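Local coordinates for processed glycerol phosphate lipoteichoic acid synthase 2 (Bacillus subtilis, PDB 2W8D), which is a metal-binding member of the sulfatase family, in the alkaline phosphatase clan, whose domain holds a magnesium ion, at residues A[70-75]-A[290-295]; A[106-111]-A[139-144]; A[196-201]-A[225-230]; A[17-22]-A[339-344]. All coordinates share one frame; numbering follows the deposited sequence.

Interaction 1: residues A[70-75]-A[290-295]; sequences FYFDNF and VPLFIH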
# COMPACT_ATOMS: atom_id res chain seq x y z
N PHE A 70 10.65 9.32 5.47
CA PHE A 70 10.76 9.05 4.04
C PHE A 70 9.41 9.32 3.47
O PHE A 70 8.41 8.75 3.94
CB PHE A 70 11.04 7.59 3.72
CG PHE A 70 12.40 7.07 4.11
CD1 PHE A 70 13.48 7.21 3.26
CD2 PHE A 70 12.57 6.35 5.28
CE1 PHE A 70 14.70 6.68 3.59
CE2 PHE A 70 13.79 5.81 5.61
CZ PHE A 70 14.86 5.98 4.78
N TYR A 71 9.35 10.18 2.47
CA TYR A 71 8.13 10.38 1.71
C TYR A 71 8.45 10.17 0.23
O TYR A 71 9.48 10.65 -0.25
CB TYR A 71 7.56 11.78 1.96
CG TYR A 71 6.37 12.10 1.07
CD1 TYR A 71 5.21 11.33 1.15
CD2 TYR A 71 6.42 13.14 0.13
CE1 TYR A 71 4.13 11.59 0.34
CE2 TYR A 71 5.33 13.41 -0.72
CZ TYR A 71 4.19 12.62 -0.60
OH TYR A 71 3.10 12.83 -1.40
N PHE A 72 7.58 9.43 -0.47
CA PHE A 72 7.74 9.09 -1.87
C PHE A 72 6.58 9.70 -2.66
O PHE A 72 5.42 9.28 -2.49
CB PHE A 72 7.74 7.55 -2.06
CG PHE A 72 8.72 6.81 -1.16
CD1 PHE A 72 9.96 6.40 -1.64
CD2 PHE A 72 8.40 6.53 0.16
CE1 PHE A 72 10.86 5.72 -0.81
CE2 PHE A 72 9.29 5.85 0.98
CZ PHE A 72 10.52 5.45 0.49
N ASP A 73 6.90 10.69 -3.51
CA ASP A 73 5.90 11.46 -4.26
C ASP A 73 5.65 10.96 -5.71
O ASP A 73 4.79 11.49 -6.45
CB ASP A 73 6.27 12.95 -4.23
CG ASP A 73 7.59 13.24 -4.94
OD1 ASP A 73 8.53 12.44 -4.89
OD2 ASP A 73 7.70 14.29 -5.55
N ASN A 74 6.40 9.94 -6.12
CA ASN A 74 6.15 9.25 -7.36
C ASN A 74 5.89 7.74 -7.15
O ASN A 74 6.47 6.88 -7.80
CB ASN A 74 7.29 9.49 -8.33
CG ASN A 74 7.38 10.91 -8.76
OD1 ASN A 74 6.38 11.55 -9.10
ND2 ASN A 74 8.59 11.43 -8.77
N PHE A 75 5.01 7.44 -6.21
CA PHE A 75 4.68 6.07 -5.85
C PHE A 75 3.24 5.81 -6.32
O PHE A 75 2.37 6.62 -6.11
CB PHE A 75 4.84 5.89 -4.33
CG PHE A 75 4.34 4.59 -3.82
CD1 PHE A 75 5.13 3.44 -3.88
CD2 PHE A 75 3.07 4.49 -3.28
CE1 PHE A 75 4.66 2.22 -3.41
CE2 PHE A 75 2.58 3.27 -2.80
CZ PHE A 75 3.36 2.15 -2.87
N VAL A 290 -0.29 7.58 -5.24
CA VAL A 290 -0.73 7.53 -3.84
C VAL A 290 0.46 7.76 -2.89
O VAL A 290 1.59 7.36 -3.19
CB VAL A 290 -1.48 6.21 -3.48
CG1 VAL A 290 -2.71 6.00 -4.41
CG2 VAL A 290 -0.55 5.03 -3.59
N PRO A 291 0.20 8.41 -1.75
CA PRO A 291 1.33 8.71 -0.87
C PRO A 291 1.85 7.45 -0.20
O PRO A 291 1.09 6.49 -0.01
CB PRO A 291 0.77 9.69 0.16
CG PRO A 291 -0.73 9.51 0.12
CD PRO A 291 -1.10 8.85 -1.22
N LEU A 292 3.16 7.43 0.08
CA LEU A 292 3.81 6.38 0.82
C LEU A 292 4.70 7.09 1.81
O LEU A 292 5.49 7.93 1.40
CB LEU A 292 4.63 5.48 -0.09
CG LEU A 292 5.52 4.50 0.72
CD1 LEU A 292 4.73 3.45 1.58
CD2 LEU A 292 6.52 3.78 -0.18
N PHE A 293 4.55 6.77 3.08
CA PHE A 293 5.38 7.35 4.15
C PHE A 293 6.05 6.18 4.88
O PHE A 293 5.39 5.17 5.11
CB PHE A 293 4.52 8.11 5.18
CG PHE A 293 3.84 9.32 4.64
CD1 PHE A 293 4.45 10.55 4.69
CD2 PHE A 293 2.56 9.23 4.07
CE1 PHE A 293 3.82 11.70 4.18
CE2 PHE A 293 1.93 10.36 3.58
CZ PHE A 293 2.57 11.60 3.64
N ILE A 294 7.34 6.30 5.20
CA ILE A 294 8.01 5.33 6.04
C ILE A 294 8.79 6.10 7.11
O ILE A 294 9.73 6.84 6.79
CB ILE A 294 9.03 4.44 5.27
CG1 ILE A 294 8.36 3.60 4.19
CG2 ILE A 294 9.76 3.54 6.21
CD1 ILE A 294 9.37 2.92 3.32
N HIS A 295 8.40 5.94 8.37
CA HIS A 295 9.20 6.45 9.46
C HIS A 295 9.79 5.26 10.18
O HIS A 295 9.09 4.49 10.81
CB HIS A 295 8.39 7.34 10.41
CG HIS A 295 9.23 7.97 11.48
ND1 HIS A 295 9.51 7.35 12.67
CD2 HIS A 295 9.89 9.16 11.51
CE1 HIS A 295 10.31 8.12 13.40
NE2 HIS A 295 10.55 9.23 12.71
O HOH W 1 3.04 9.24 -4.40
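Tyr71 has CG anti to its backbone N (chi1 173°), whereas Phe293 has CG anti to its carbonyl carbon (chi1 -65°); from these starting positions the rings of a non-hydrogen-bonded antiparallel pair lean into an offset stack. The ring centroids of Tyr71 and Phe293 lie 4.8 Å apart with the planes 30° from each other. Tyr71 CD1 sits over one face of the Phe293 ring, toward its rim and 3.4 Å from Phe293 CE1, while Pro291 CB meets the edge of the tyrosine ring near CE1. Packing on the other face of the sheet is equally close: Phe72 and Leu292 run side by side, pointing the same way, and Leu292 CD2 comes 3.3 Å from Phe72 CD2. Leu292 CB turns to a second aromatic, making a CH-pi contact over the face of Phe75, 4.0 Å from the ring centroid, and Val290 CG2 touches CD2 and CE2 of that ring. The backbones are tied by a reciprocal pair between Phe70 and Ile294, and by Val290 N to Phe75 O at 3.0 Å. Where strand 70-76 is interrupted, a water accepts from Phe75 N and lies 2.7 Å from Val290 O, close also to Phe72 O, bridging the break. Helix 58-65 covers the side of Tyr71 and Phe293, and helix 313-320 packs on Ile294 and Phe75. Strand 292-296, antiparallel to both its neighbours in a mainly parallel sheet, with helices on both faces, fits the alpha/beta core of the alkaline phosphatase clan.

Interaction 2: residues A[106-111]-A[139-144]; sequences NKAQNT and RNEMYK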
# COMPACT_ATOMS: atom_id res chain seq x y z
N ASN A 106 -10.17 -15.34 -4.65
CA ASN A 106 -10.05 -16.54 -5.52
C ASN A 106 -8.79 -17.39 -5.31
O ASN A 106 -8.77 -18.55 -5.69
CB ASN A 106 -10.19 -16.15 -6.99
CG ASN A 106 -11.60 -15.74 -7.35
OD1 ASN A 106 -12.55 -16.44 -7.04
ND2 ASN A 106 -11.75 -14.60 -7.99
N LYS A 107 -7.76 -16.81 -4.69
CA LYS A 107 -6.47 -17.48 -4.58
C LYS A 107 -6.03 -17.71 -3.16
O LYS A 107 -4.83 -17.88 -2.91
CB LYS A 107 -5.40 -16.66 -5.29
CG LYS A 107 -5.57 -16.54 -6.76
CD LYS A 107 -5.58 -17.92 -7.43
CE LYS A 107 -5.68 -17.78 -8.93
NZ LYS A 107 -5.97 -19.11 -9.58
N ALA A 108 -7.00 -17.73 -2.24
CA ALA A 108 -6.69 -17.87 -0.80
C ALA A 108 -6.17 -19.26 -0.40
O ALA A 108 -5.64 -19.42 0.70
CB ALA A 108 -7.86 -17.41 0.11
N GLN A 109 -6.28 -20.22 -1.31
CA GLN A 109 -5.70 -21.55 -1.13
C GLN A 109 -4.32 -21.69 -1.80
O GLN A 109 -3.69 -22.75 -1.70
CB GLN A 109 -6.61 -22.65 -1.66
CG GLN A 109 -7.78 -23.03 -0.79
CD GLN A 109 -8.65 -24.08 -1.51
OE1 GLN A 109 -9.30 -23.75 -2.50
NE2 GLN A 109 -8.62 -25.35 -1.05
N ASN A 110 -3.85 -20.64 -2.48
CA ASN A 110 -2.46 -20.68 -2.96
C ASN A 110 -1.49 -20.91 -1.78
O ASN A 110 -1.81 -20.56 -0.64
CB ASN A 110 -2.10 -19.42 -3.77
CG ASN A 110 -2.37 -19.59 -5.27
OD1 ASN A 110 -3.24 -20.37 -5.69
ND2 ASN A 110 -1.60 -18.88 -6.09
N THR A 111 -0.33 -21.52 -2.05
CA THR A 111 0.77 -21.53 -1.08
C THR A 111 1.54 -20.20 -1.16
O THR A 111 2.02 -19.80 -2.23
CB THR A 111 1.72 -22.73 -1.27
OG1 THR A 111 1.00 -23.99 -1.08
CG2 THR A 111 2.91 -22.65 -0.29
N ARG A 139 -10.90 -11.86 3.90
CA ARG A 139 -9.68 -11.70 4.69
C ARG A 139 -9.42 -12.86 5.64
O ARG A 139 -8.31 -13.29 5.77
CB ARG A 139 -9.67 -10.37 5.49
CG ARG A 139 -9.58 -9.15 4.59
CD ARG A 139 -9.47 -7.90 5.40
NE ARG A 139 -9.17 -6.74 4.58
CZ ARG A 139 -10.06 -5.80 4.24
NH1 ARG A 139 -9.67 -4.76 3.50
NH2 ARG A 139 -11.34 -5.92 4.62
N ASN A 140 -10.45 -13.36 6.31
CA ASN A 140 -10.20 -14.44 7.25
C ASN A 140 -9.62 -15.72 6.61
O ASN A 140 -8.95 -16.47 7.29
CB ASN A 140 -11.40 -14.73 8.17
CG ASN A 140 -12.58 -15.29 7.44
OD1 ASN A 140 -12.66 -15.28 6.23
ND2 ASN A 140 -13.55 -15.78 8.20
N GLU A 141 -9.87 -15.95 5.33
CA GLU A 141 -9.27 -17.12 4.65
C GLU A 141 -7.84 -16.78 4.19
O GLU A 141 -6.91 -17.55 4.45
CB GLU A 141 -10.16 -17.67 3.50
CG GLU A 141 -9.78 -19.08 3.15
CD GLU A 141 -10.38 -19.67 1.84
OE1 GLU A 141 -11.08 -18.96 1.05
OE2 GLU A 141 -10.09 -20.90 1.63
N MSE A 142 -7.64 -15.62 3.57
CA MSE A 142 -6.37 -15.24 2.97
C MSE A 142 -5.24 -14.93 3.95
O MSE A 142 -4.08 -15.19 3.67
CB MSE A 142 -6.56 -14.02 2.03
CG MSE A 142 -5.27 -13.40 1.47
SE MSE A 142 -4.24 -14.71 0.36
CE MSE A 142 -5.01 -14.48 -1.45
N TYR A 143 -5.59 -14.33 5.08
CA TYR A 143 -4.63 -14.03 6.11
C TYR A 143 -4.05 -15.30 6.68
O TYR A 143 -2.92 -15.32 7.11
CB TYR A 143 -5.27 -13.23 7.23
CG TYR A 143 -5.52 -11.78 6.91
CD1 TYR A 143 -5.02 -11.16 5.76
CD2 TYR A 143 -6.26 -11.01 7.79
CE1 TYR A 143 -5.30 -9.81 5.50
CE2 TYR A 143 -6.52 -9.69 7.55
CZ TYR A 143 -6.05 -9.09 6.43
OH TYR A 143 -6.35 -7.76 6.30
N LYS A 144 -4.83 -16.38 6.68
CA LYS A 144 -4.35 -17.63 7.24
C LYS A 144 -3.27 -18.16 6.33
O LYS A 144 -2.25 -18.69 6.80
CB LYS A 144 -5.48 -18.64 7.33
CG LYS A 144 -6.51 -18.30 8.34
CD LYS A 144 -7.57 -19.37 8.25
CE LYS A 144 -8.13 -19.69 9.58
NZ LYS A 144 -9.40 -18.99 9.76
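Ala108 and Met142 meet in a small, partly buried packing contact, in which the turn after helix 103-106 rests against the side of helix 139-145 and no hydrogen bond passes between them. Their CA atoms are only 4.6 Å apart, a closeness that the small side chain of alanine permits. Ala108 CB points at the helix and stands 4.1 Å from Met142 CB. Residue 142 is a selenomethionine in this crystal; its chain starts with CG anti to the backbone N (chi1 172°) and then bends at the next two bonds, bringing CE to 3.7 Å from Lys107 O. The selenomethionine thus runs from the alanine methyl to the turn's backbone, with Met142 SE near Ala108 CA. The turn itself is a type I beta turn from Lys107 to Asn110, closed by Asn110 N to Lys107 O at 3.0 Å, and it presents Ala108 to the helix as one of its two central residues. Glu141 adds an extended chain whose CB, CG and CD all run past the same methyl group, CD coming 3.8 Å from Ala108 CB. At the end of that chain OE2 lies 4.0 Å from Gln109 CG, while OE1 takes a hydrogen bond from Asn138 ND2. Here the carboxylate serves the turn by van der Waals contact and its polar partner belongs to the helix side. Elsewhere on the helix, Arg139 and Tyr143 pack on strands 125-130 and 189-194 of the large sheet and both bond to Glu88. Asn110 ND2 bonds to Ile396 O, and just past the turn Thr111 N bonds to Asp399 OD1.

Interaction 3: residues A[196-201]-A[225-230]; sequences LSNHFP and FQSAHY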
# COMPACT_ATOMS: atom_id res chain seq x y z
N LEU A 196 -11.13 2.87 7.26
CA LEU A 196 -12.44 2.72 6.63
C LEU A 196 -13.15 4.01 6.22
O LEU A 196 -13.98 3.98 5.30
CB LEU A 196 -13.40 2.06 7.63
CG LEU A 196 -13.38 0.54 7.56
CD1 LEU A 196 -14.28 -0.06 8.61
CD2 LEU A 196 -13.73 0.06 6.12
N SER A 197 -12.88 5.11 6.94
CA SER A 197 -13.71 6.30 6.91
C SER A 197 -13.66 7.05 5.57
O SER A 197 -14.66 7.60 5.17
CB SER A 197 -13.32 7.26 8.05
OG SER A 197 -13.90 6.89 9.31
N ASN A 198 -12.52 7.06 4.88
CA ASN A 198 -12.44 7.81 3.61
C ASN A 198 -12.92 6.97 2.41
O ASN A 198 -12.20 6.84 1.41
CB ASN A 198 -11.03 8.36 3.37
CG ASN A 198 -10.99 9.46 2.34
OD1 ASN A 198 -11.85 10.36 2.35
ND2 ASN A 198 -10.00 9.41 1.44
N HIS A 199 -14.13 6.40 2.53
CA HIS A 199 -14.73 5.53 1.51
C HIS A 199 -15.72 6.32 0.68
O HIS A 199 -16.44 7.15 1.22
CB HIS A 199 -15.46 4.33 2.14
CG HIS A 199 -14.74 3.03 1.97
ND1 HIS A 199 -14.31 2.27 3.04
CD2 HIS A 199 -14.36 2.35 0.85
CE1 HIS A 199 -13.72 1.17 2.59
NE2 HIS A 199 -13.73 1.20 1.27
N PHE A 200 -15.72 6.08 -0.65
CA PHE A 200 -16.74 6.61 -1.56
C PHE A 200 -18.15 6.38 -0.98
O PHE A 200 -18.39 5.33 -0.42
CB PHE A 200 -16.61 5.83 -2.87
CG PHE A 200 -17.52 6.32 -3.95
CD1 PHE A 200 -17.07 7.27 -4.88
CD2 PHE A 200 -18.84 5.82 -4.05
CE1 PHE A 200 -17.93 7.73 -5.90
CE2 PHE A 200 -19.71 6.29 -5.06
CZ PHE A 200 -19.25 7.24 -5.99
N PRO A 201 -19.08 7.34 -1.12
CA PRO A 201 -19.08 8.69 -1.71
C PRO A 201 -18.51 9.79 -0.80
O PRO A 201 -18.69 10.95 -1.11
CB PRO A 201 -20.56 8.96 -1.96
CG PRO A 201 -21.22 8.31 -0.76
CD PRO A 201 -20.41 7.01 -0.59
N PHE A 225 -12.68 15.99 0.44
CA PHE A 225 -11.72 16.79 1.20
C PHE A 225 -12.02 16.77 2.67
O PHE A 225 -11.09 16.85 3.45
CB PHE A 225 -11.68 18.25 0.72
CG PHE A 225 -11.32 18.39 -0.71
CD1 PHE A 225 -9.99 18.23 -1.13
CD2 PHE A 225 -12.30 18.65 -1.67
CE1 PHE A 225 -9.63 18.34 -2.49
CE2 PHE A 225 -11.95 18.74 -3.03
CZ PHE A 225 -10.61 18.59 -3.43
N GLN A 226 -13.31 16.70 3.04
CA GLN A 226 -13.75 16.55 4.42
C GLN A 226 -13.38 15.22 5.05
O GLN A 226 -12.89 15.20 6.18
CB GLN A 226 -15.26 16.73 4.53
CG GLN A 226 -15.74 18.09 4.13
CD GLN A 226 -17.08 18.42 4.74
OE1 GLN A 226 -17.79 17.53 5.21
NE2 GLN A 226 -17.43 19.70 4.73
N SER A 227 -13.62 14.11 4.36
CA SER A 227 -13.25 12.82 4.95
C SER A 227 -11.75 12.60 4.92
O SER A 227 -11.20 11.92 5.79
CB SER A 227 -14.03 11.62 4.37
OG SER A 227 -14.22 11.80 2.99
N ALA A 228 -11.07 13.20 3.95
CA ALA A 228 -9.60 13.16 3.95
C ALA A 228 -9.05 13.91 5.19
O ALA A 228 -8.11 13.46 5.83
CB ALA A 228 -9.03 13.75 2.66
N HIS A 229 -9.64 15.05 5.51
CA HIS A 229 -9.23 15.86 6.65
C HIS A 229 -9.46 15.05 7.92
O HIS A 229 -8.60 15.00 8.76
CB HIS A 229 -9.99 17.21 6.68
CG HIS A 229 -9.58 18.15 7.78
ND1 HIS A 229 -8.41 18.88 7.74
CD2 HIS A 229 -10.21 18.52 8.92
CE1 HIS A 229 -8.34 19.65 8.82
NE2 HIS A 229 -9.42 19.45 9.54
N TYR A 230 -10.60 14.35 8.01
CA TYR A 230 -10.88 13.47 9.13
C TYR A 230 -9.82 12.33 9.27
O TYR A 230 -9.33 12.05 10.40
CB TYR A 230 -12.33 12.93 9.04
CG TYR A 230 -12.69 11.97 10.16
CD1 TYR A 230 -13.21 12.44 11.37
CD2 TYR A 230 -12.46 10.60 10.03
CE1 TYR A 230 -13.53 11.56 12.40
CE2 TYR A 230 -12.76 9.72 11.03
CZ TYR A 230 -13.29 10.22 12.22
OH TYR A 230 -13.59 9.35 13.22
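Ser227 OG has more acceptors around it than its single proton can serve: Asn198 OD1 lies 2.8 Å away across the contact, and Phe202 O and Asn223 O are also within reach, so which of them is engaged is not settled. Asn198 brings its amide there with CG anti to the backbone N (chi1 -162°), and OD1 also packs 3.2 Å from Ser227 CB. The other end of the amide is fixed as well, since ND2 donates to Glu40 O, which sets the rotation of the group. Asn198 is the centre of an inverse gamma turn, closed by a weak bond from His199 N to Ser197 O. Just before it, Ser197 OG comes 3.5 Å from Tyr230 CE2; both side chains then bond to the start of helix 171-183, Ser197 OG with Asp171 N and Tyr230 OH with Lys172 N. His199 ND1 donates to Leu196 O at 2.9 Å, steadying a ring whose NE2 bonds to a phosphate oxygen of the phosphothreonine at position 84. Asn198 is thus a second-shell residue to the magnesium ligand Glu40, in a loop that follows strand 189-194, the usual place for an active-site loop in an alpha/beta fold.

Interaction 4: residues A[17-22]-A[339-344]; sequences NYDVPN and EHREVI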
# COMPACT_ATOMS: atom_id res chain seq x y z
N ASN A 17 17.45 -10.14 -11.93
CA ASN A 17 16.99 -8.75 -11.85
C ASN A 17 17.08 -8.17 -10.46
O ASN A 17 16.95 -6.96 -10.28
CB ASN A 17 15.57 -8.62 -12.40
CG ASN A 17 15.53 -8.64 -13.91
OD1 ASN A 17 15.24 -9.67 -14.51
ND2 ASN A 17 15.87 -7.52 -14.53
N TYR A 18 17.32 -9.02 -9.49
CA TYR A 18 17.36 -8.59 -8.12
C TYR A 18 18.19 -7.33 -8.01
O TYR A 18 19.26 -7.21 -8.59
CB TYR A 18 17.92 -9.71 -7.25
CG TYR A 18 18.15 -9.36 -5.80
CD1 TYR A 18 17.07 -9.13 -4.93
CD2 TYR A 18 19.45 -9.29 -5.29
CE1 TYR A 18 17.31 -8.83 -3.58
CE2 TYR A 18 19.69 -9.00 -3.97
CZ TYR A 18 18.64 -8.76 -3.11
OH TYR A 18 18.93 -8.48 -1.79
N ASP A 19 17.64 -6.38 -7.28
CA ASP A 19 18.31 -5.12 -7.04
C ASP A 19 18.82 -5.13 -5.59
O ASP A 19 18.01 -5.08 -4.65
CB ASP A 19 17.37 -3.94 -7.37
CG ASP A 19 16.84 -3.98 -8.84
OD1 ASP A 19 17.61 -4.29 -9.79
OD2 ASP A 19 15.64 -3.67 -9.05
N VAL A 20 20.14 -5.21 -5.42
CA VAL A 20 20.79 -5.40 -4.10
C VAL A 20 20.58 -4.20 -3.15
O VAL A 20 20.33 -3.09 -3.62
CB VAL A 20 22.31 -5.74 -4.22
CG1 VAL A 20 22.54 -6.90 -5.17
CG2 VAL A 20 23.10 -4.53 -4.67
N PRO A 21 20.67 -4.42 -1.82
CA PRO A 21 20.40 -3.38 -0.81
C PRO A 21 21.47 -2.29 -0.67
O PRO A 21 22.66 -2.56 -0.79
CB PRO A 21 20.31 -4.18 0.50
CG PRO A 21 20.14 -5.63 0.09
CD PRO A 21 20.88 -5.75 -1.19
N ASN A 22 21.00 -1.06 -0.41
CA ASN A 22 21.80 0.10 -0.03
C ASN A 22 22.34 -0.09 1.41
O ASN A 22 21.54 -0.13 2.35
CB ASN A 22 20.87 1.32 -0.11
CG ASN A 22 21.58 2.67 0.05
OD1 ASN A 22 22.71 2.77 0.55
ND2 ASN A 22 20.88 3.73 -0.35
N GLU A 339 20.18 0.21 -7.62
CA GLU A 339 19.78 -0.40 -8.88
C GLU A 339 18.27 -0.40 -9.10
O GLU A 339 17.79 -0.96 -10.10
CB GLU A 339 20.28 -1.86 -8.95
CG GLU A 339 21.64 -2.18 -8.21
CD GLU A 339 21.99 -3.69 -8.16
OE1 GLU A 339 23.12 -4.05 -7.75
OE2 GLU A 339 21.14 -4.53 -8.55
N HIS A 340 17.50 0.21 -8.19
CA HIS A 340 16.02 0.16 -8.21
C HIS A 340 15.41 0.52 -9.57
O HIS A 340 15.67 1.62 -10.06
CB HIS A 340 15.44 1.08 -7.11
CG HIS A 340 13.96 1.30 -7.21
ND1 HIS A 340 13.03 0.29 -7.03
CD2 HIS A 340 13.25 2.42 -7.46
CE1 HIS A 340 11.82 0.78 -7.17
NE2 HIS A 340 11.92 2.08 -7.42
N ARG A 341 14.61 -0.38 -10.15
CA ARG A 341 13.97 -0.12 -11.46
C ARG A 341 12.83 0.88 -11.33
O ARG A 341 12.12 0.87 -10.35
CB ARG A 341 13.54 -1.40 -12.19
CG ARG A 341 12.38 -2.20 -11.55
CD ARG A 341 10.99 -1.73 -12.03
NE ARG A 341 9.92 -2.45 -11.34
CZ ARG A 341 9.43 -2.14 -10.14
NH1 ARG A 341 9.92 -1.11 -9.45
NH2 ARG A 341 8.47 -2.88 -9.60
N GLU A 342 12.65 1.76 -12.32
CA GLU A 342 11.66 2.82 -12.21
C GLU A 342 10.58 2.78 -13.28
O GLU A 342 9.81 3.72 -13.41
CB GLU A 342 12.34 4.17 -12.23
CG GLU A 342 13.12 4.42 -10.95
CD GLU A 342 13.65 5.84 -10.84
OE1 GLU A 342 14.87 6.03 -11.06
OE2 GLU A 342 12.86 6.75 -10.55
N VAL A 343 10.50 1.68 -14.01
CA VAL A 343 9.46 1.49 -14.99
C VAL A 343 8.34 0.74 -14.25
O VAL A 343 8.50 -0.44 -13.92
CB VAL A 343 9.99 0.66 -16.20
CG1 VAL A 343 8.95 0.55 -17.26
CG2 VAL A 343 11.29 1.30 -16.81
N ILE A 344 7.23 1.42 -13.97
CA ILE A 344 6.25 0.92 -13.00
C ILE A 344 5.05 0.34 -13.71
O ILE A 344 4.28 1.07 -14.32
CB ILE A 344 5.79 2.01 -11.98
CG1 ILE A 344 6.98 2.83 -11.42
CG2 ILE A 344 5.03 1.39 -10.83
CD1 ILE A 344 8.08 2.01 -10.81
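Glu339 reaches across to Val20 with both carboxylate oxygens: OE2 takes a weak, long bond from Val20 N at 3.4 Å, while OE1 lies 3.1 Å from the methyl Val20 CG2. The chain is extended beyond CG but leaves the backbone with an unusual chi1 of -33°, well short of a staggered -60°. OE2 also lies 3.3 Å from Asp19 CA, and Asp19 OD1 is 3.7 Å from Glu339 OE2, with the two carboxylate planes 75° apart. Such like charges in proximity might raise the affinity of one group for a proton. The contact joins two loops at the surface, one leading from helix 6-17 to the core sheet, the other entering strand 344-345 of the five-stranded antiparallel sheet. Two serines bridge the loops. Ser333 OG bonds to Asp19 OD2 and to His340 ND1, and weakly to Arg341 N; Ser337 OG bonds to Val20 O and Glu339 N, joining the backbones of the same two residues. Farther out, Arg341 lets its guanidinium pass the contact and forms salt bridges with Glu388 and Asp312, while His340 NE2 bonds to Tyr307 O and Asn22 ND2 to Leu336 O.

In the fold
Interactions 1, 2 and 3 fall within the sulfatase-family sequence region, and interaction 4 ties the loop after helix 6-17 to the region leading into the small antiparallel sheet. Interaction 3 touches the metal site through Asn198 and Glu40: the side chain of Asn198 is about 8 Å from the magnesium ion, and that of Val290 in interaction 1 about 10 Å, while the centres of these two contacts are about 19 Å apart. Interactions 1 and 4 approach to about 5 Å between nearest atoms without touching. Interactions 3 and 4, with centres about 34 Å apart, lie on opposite sides of the chain's centre. Residues 106-111 and 139-144 pack about 28 Å from interaction 1, centre to centre.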